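Local coordinates for uncharacterized protein (Pseudomonas phage YuA, PDB 3PES) that is of unknown function, a small phage protein in which a three-stranded antiparallel sheet packs against a C-terminal helix, at residues V20-E25 with C46-V51. Residues are numbered along the deposited sequence; the frame is centred on the assembly and turned at random.
Sequences VVTYWE and CGEWEV
The Trp24 indole lies with one face over the backbone of Cys46: Cys46 O sits 3.4 Å above the ring plane, displaced from the ring centre, and Trp24 CZ3 comes to 3.3 Å from Cys46 C. Val51 CG2 lies against the Trp49 ring edge, in its plane, while Gly47 CA lies at the edge of the Tyr23 ring. The two indoles stand on one face and the Tyr23 ring on the other of an antiparallel strand pair interrupted by a classic beta bulge, part of a sheet in which 15-25 is the middle strand. Helix 68-82 covers the indole face: both rings touch Val78, and Trp24 NE1 is hydrogen-bonded to Glu83 OE2 and Trp49 NE1 to Asp75 OD1. Trp49 reaches there with CG tucked between its backbone N and carbonyl carbon (chi1 54°). Gly47, paired with Trp24, has no side chain to collide with that ring.

At the bulge, Thr22 and Tyr23 both face Glu48, whose O accepts two backbone N-H groups: Thr22 N at 2.8 Å, above the carbonyl plane, and Tyr23 N at 3.3 Å, on a lone pair. The Thr22 and Glu48 side chains lie side by side, with Thr22 OG1 3.3 Å from Glu48 CG. Past the bulge regular pairing resumes, and the hydrogen bond from Glu25 N meets Cys46 O nearly along its C=O axis. On the Tyr23 face, Tyr23 OH donates to Glu25 OE1 at 2.5 Å, meeting it from above the carboxylate plane.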
ATOM      1  N   VAL A  20       2.777   8.007  -1.553  1.00 10.80           N
ATOM      2  CA  VAL A  20       2.273   8.011  -2.914  1.00 11.38           C
ATOM      3  C   VAL A  20       2.230   6.560  -3.388  1.00 10.46           C
ATOM      4  O   VAL A  20       3.217   5.815  -3.277  1.00 11.28           O
ATOM      5  CB  VAL A  20       3.170   8.887  -3.814  1.00 12.36           C
ATOM      6  CG1 VAL A  20       2.871   8.676  -5.297  1.00 14.66           C
ATOM      7  CG2 VAL A  20       2.980  10.338  -3.431  1.00 13.57           C
ATOM      8  N   VAL A  21       1.062   6.150  -3.869  1.00 10.28           N
ATOM      9  CA  VAL A  21       0.886   4.809  -4.388  1.00 10.34           C
ATOM     10  C   VAL A  21       1.128   4.842  -5.893  1.00 10.92           C
ATOM     11  O   VAL A  21       0.443   5.573  -6.619  1.00 11.70           O
ATOM     12  CB  VAL A  21      -0.537   4.294  -4.084  1.00 10.17           C
ATOM     13  CG1 VAL A  21      -0.682   2.846  -4.521  1.00 10.39           C
ATOM     14  CG2 VAL A  21      -0.862   4.425  -2.593  1.00 11.51           C
ATOM     15  N   THR A  22       2.108   4.061  -6.351  1.00 11.90           N
ATOM     16  CA  THR A  22       2.525   4.091  -7.760  1.00 12.88           C
ATOM     17  C   THR A  22       1.998   2.911  -8.570  1.00 12.19           C
ATOM     18  O   THR A  22       1.959   2.966  -9.803  1.00 13.32           O
ATOM     19  CB  THR A  22       4.051   4.146  -7.908  1.00 14.08           C
ATOM     20  OG1 THR A  22       4.621   2.992  -7.301  1.00 16.22           O
ATOM     21  CG2 THR A  22       4.630   5.401  -7.245  1.00 16.68           C
ATOM     22  N   TYR A  23       1.646   1.832  -7.882  1.00 11.56           N
ATOM     23  CA  TYR A  23       1.034   0.672  -8.524  1.00 11.42           C
ATOM     24  C   TYR A  23       0.087   0.029  -7.520  1.00 10.72           C
ATOM     25  O   TYR A  23       0.441  -0.100  -6.356  1.00 10.91           O
ATOM     26  CB  TYR A  23       2.096  -0.336  -9.013  1.00 12.44           C
ATOM     27  CG  TYR A  23       1.432  -1.479  -9.755  1.00 16.13           C
ATOM     28  CD1 TYR A  23       1.039  -1.332 -11.091  1.00 19.94           C
ATOM     29  CD2 TYR A  23       1.109  -2.663  -9.109  1.00 19.85           C
ATOM     30  CE1 TYR A  23       0.371  -2.355 -11.767  1.00 20.14           C
ATOM     31  CE2 TYR A  23       0.449  -3.695  -9.779  1.00 20.35           C
ATOM     32  CZ  TYR A  23       0.083  -3.527 -11.087  1.00 20.95           C
ATOM     33  OH  TYR A  23      -0.573  -4.546 -11.731  1.00 23.12           O
ATOM     34  N   TRP A  24      -1.095  -0.379  -7.971  1.00 10.18           N
ATOM     35  CA  TRP A  24      -2.005  -1.131  -7.098  1.00  9.85           C
ATOM     36  C   TRP A  24      -2.662  -2.266  -7.850  1.00  9.43           C
ATOM     37  O   TRP A  24      -3.309  -2.047  -8.865  1.00 10.18           O
ATOM     38  CB  TRP A  24      -3.067  -0.257  -6.394  1.00  9.98           C
ATOM     39  CG  TRP A  24      -3.829  -1.060  -5.373  1.00  9.61           C
ATOM     40  CD1 TRP A  24      -5.128  -1.474  -5.440  1.00 10.12           C
ATOM     41  CD2 TRP A  24      -3.308  -1.584  -4.144  1.00  9.05           C
ATOM     42  NE1 TRP A  24      -5.447  -2.205  -4.319  1.00 10.31           N
ATOM     43  CE2 TRP A  24      -4.343  -2.309  -3.517  1.00  9.54           C
ATOM     44  CE3 TRP A  24      -2.064  -1.506  -3.514  1.00 10.10           C
ATOM     45  CZ2 TRP A  24      -4.173  -2.947  -2.274  1.00 10.17           C
ATOM     46  CZ3 TRP A  24      -1.888  -2.136  -2.279  1.00 11.30           C
ATOM     47  CH2 TRP A  24      -2.936  -2.853  -1.681  1.00 10.40           C
ATOM     48  N   GLU A  25      -2.511  -3.480  -7.336  1.00  9.81           N
ATOM     49  CA  GLU A  25      -3.196  -4.631  -7.896  1.00 10.56           C
ATOM     50  C   GLU A  25      -4.458  -4.840  -7.072  1.00 10.33           C
ATOM     51  O   GLU A  25      -4.365  -5.214  -5.914  1.00  9.99           O
ATOM     52  CB  GLU A  25      -2.312  -5.878  -7.834  1.00 11.27           C
ATOM     53  CG  GLU A  25      -2.859  -7.053  -8.655  1.00 12.64           C
ATOM     54  CD  GLU A  25      -2.970  -6.721 -10.123  1.00 13.19           C
ATOM     55  OE1 GLU A  25      -1.932  -6.402 -10.734  1.00 15.57           O
ATOM     56  OE2 GLU A  25      -4.092  -6.790 -10.671  1.00 16.54           O
ATOM     57  N   CYS A  46      -2.117  -5.781  -3.230  1.00 10.85           N
ATOM     58  CA  CYS A  46      -0.760  -5.356  -2.958  1.00 11.88           C
ATOM     59  C   CYS A  46      -0.309  -4.453  -4.097  1.00 11.36           C
ATOM     60  O   CYS A  46      -1.002  -4.319  -5.112  1.00 10.41           O
ATOM     61  CB  CYS A  46       0.134  -6.571  -2.858  1.00 14.24           C
ATOM     62  SG  CYS A  46       0.056  -7.596  -4.310  1.00 18.35           S
ATOM     63  N   GLY A  47       0.854  -3.836  -3.947  1.00 11.31           N
ATOM     64  CA  GLY A  47       1.307  -2.896  -4.952  1.00 11.08           C
ATOM     65  C   GLY A  47       2.585  -2.227  -4.527  1.00 11.18           C
ATOM     66  O   GLY A  47       3.394  -2.818  -3.817  1.00 13.40           O
ATOM     67  N   GLU A  48       2.767  -0.991  -4.962  1.00 10.35           N
ATOM     68  CA  GLU A  48       4.017  -0.276  -4.728  1.00 10.55           C
ATOM     69  C   GLU A  48       3.704   1.128  -4.268  1.00 10.06           C
ATOM     70  O   GLU A  48       2.815   1.789  -4.829  1.00 11.42           O
ATOM     71  CB  GLU A  48       4.854  -0.204  -6.018  1.00 11.41           C
ATOM     72  CG  GLU A  48       6.241   0.474  -5.881  1.00 13.98           C
ATOM     73  CD  GLU A  48       7.238  -0.285  -4.976  1.00 15.82           C
ATOM     74  OE1 GLU A  48       7.078  -1.532  -4.743  1.00 14.51           O
ATOM     75  OE2 GLU A  48       8.206   0.380  -4.497  1.00 15.04           O
ATOM     76  N   TRP A  49       4.442   1.583  -3.264  1.00  9.38           N
ATOM     77  CA  TRP A  49       4.258   2.920  -2.730  1.00  9.27           C
ATOM     78  C   TRP A  49       5.622   3.513  -2.383  1.00  9.97           C
ATOM     79  O   TRP A  49       6.620   2.788  -2.252  1.00 10.15           O
ATOM     80  CB  TRP A  49       3.343   2.918  -1.491  1.00  9.58           C
ATOM     81  CG  TRP A  49       3.767   1.986  -0.395  1.00  9.81           C
ATOM     82  CD1 TRP A  49       3.361   0.689  -0.222  1.00 11.14           C
ATOM     83  CD2 TRP A  49       4.682   2.272   0.682  1.00 10.34           C
ATOM     84  NE1 TRP A  49       3.961   0.155   0.893  1.00 11.76           N
ATOM     85  CE2 TRP A  49       4.782   1.098   1.462  1.00 10.47           C
ATOM     86  CE3 TRP A  49       5.423   3.398   1.064  1.00 10.86           C
ATOM     87  CZ2 TRP A  49       5.583   1.025   2.603  1.00 11.03           C
ATOM     88  CZ3 TRP A  49       6.222   3.317   2.202  1.00 10.62           C
ATOM     89  CH2 TRP A  49       6.292   2.140   2.955  1.00 10.49           C
ATOM     90  N   GLU A  50       5.659   4.837  -2.237  1.00 10.68           N
ATOM     91  CA  GLU A  50       6.889   5.546  -1.895  1.00 11.54           C
ATOM     92  C   GLU A  50       6.616   6.613  -0.864  1.00 11.66           C
ATOM     93  O   GLU A  50       5.532   7.192  -0.832  1.00 12.08           O
ATOM     94  CB  GLU A  50       7.467   6.225  -3.131  1.00 13.46           C
ATOM     95  CG  GLU A  50       7.917   5.268  -4.183  1.00 16.14           C
ATOM     96  CD  GLU A  50       8.503   5.955  -5.388  1.00 19.89           C
ATOM     97  OE1 GLU A  50       8.652   7.195  -5.367  1.00 21.28           O
ATOM     98  OE2 GLU A  50       8.838   5.238  -6.355  1.00 24.64           O
ATOM     99  N   VAL A  51       7.625   6.905  -0.047  1.00 11.50           N
ATOM    100  CA  VAL A  51       7.561   8.047   0.850  1.00 12.62           C
ATOM    101  C   VAL A  51       7.970   9.307   0.086  1.00 12.73           C
ATOM    102  O   VAL A  51       8.979   9.297  -0.636  1.00 14.85           O
ATOM    103  CB  VAL A  51       8.425   7.846   2.117  1.00 13.35           C
ATOM    104  CG1 VAL A  51       8.082   8.921   3.138  1.00 15.56           C
ATOM    105  CG2 VAL A  51       8.231   6.466   2.727  1.00 16.43           C
TER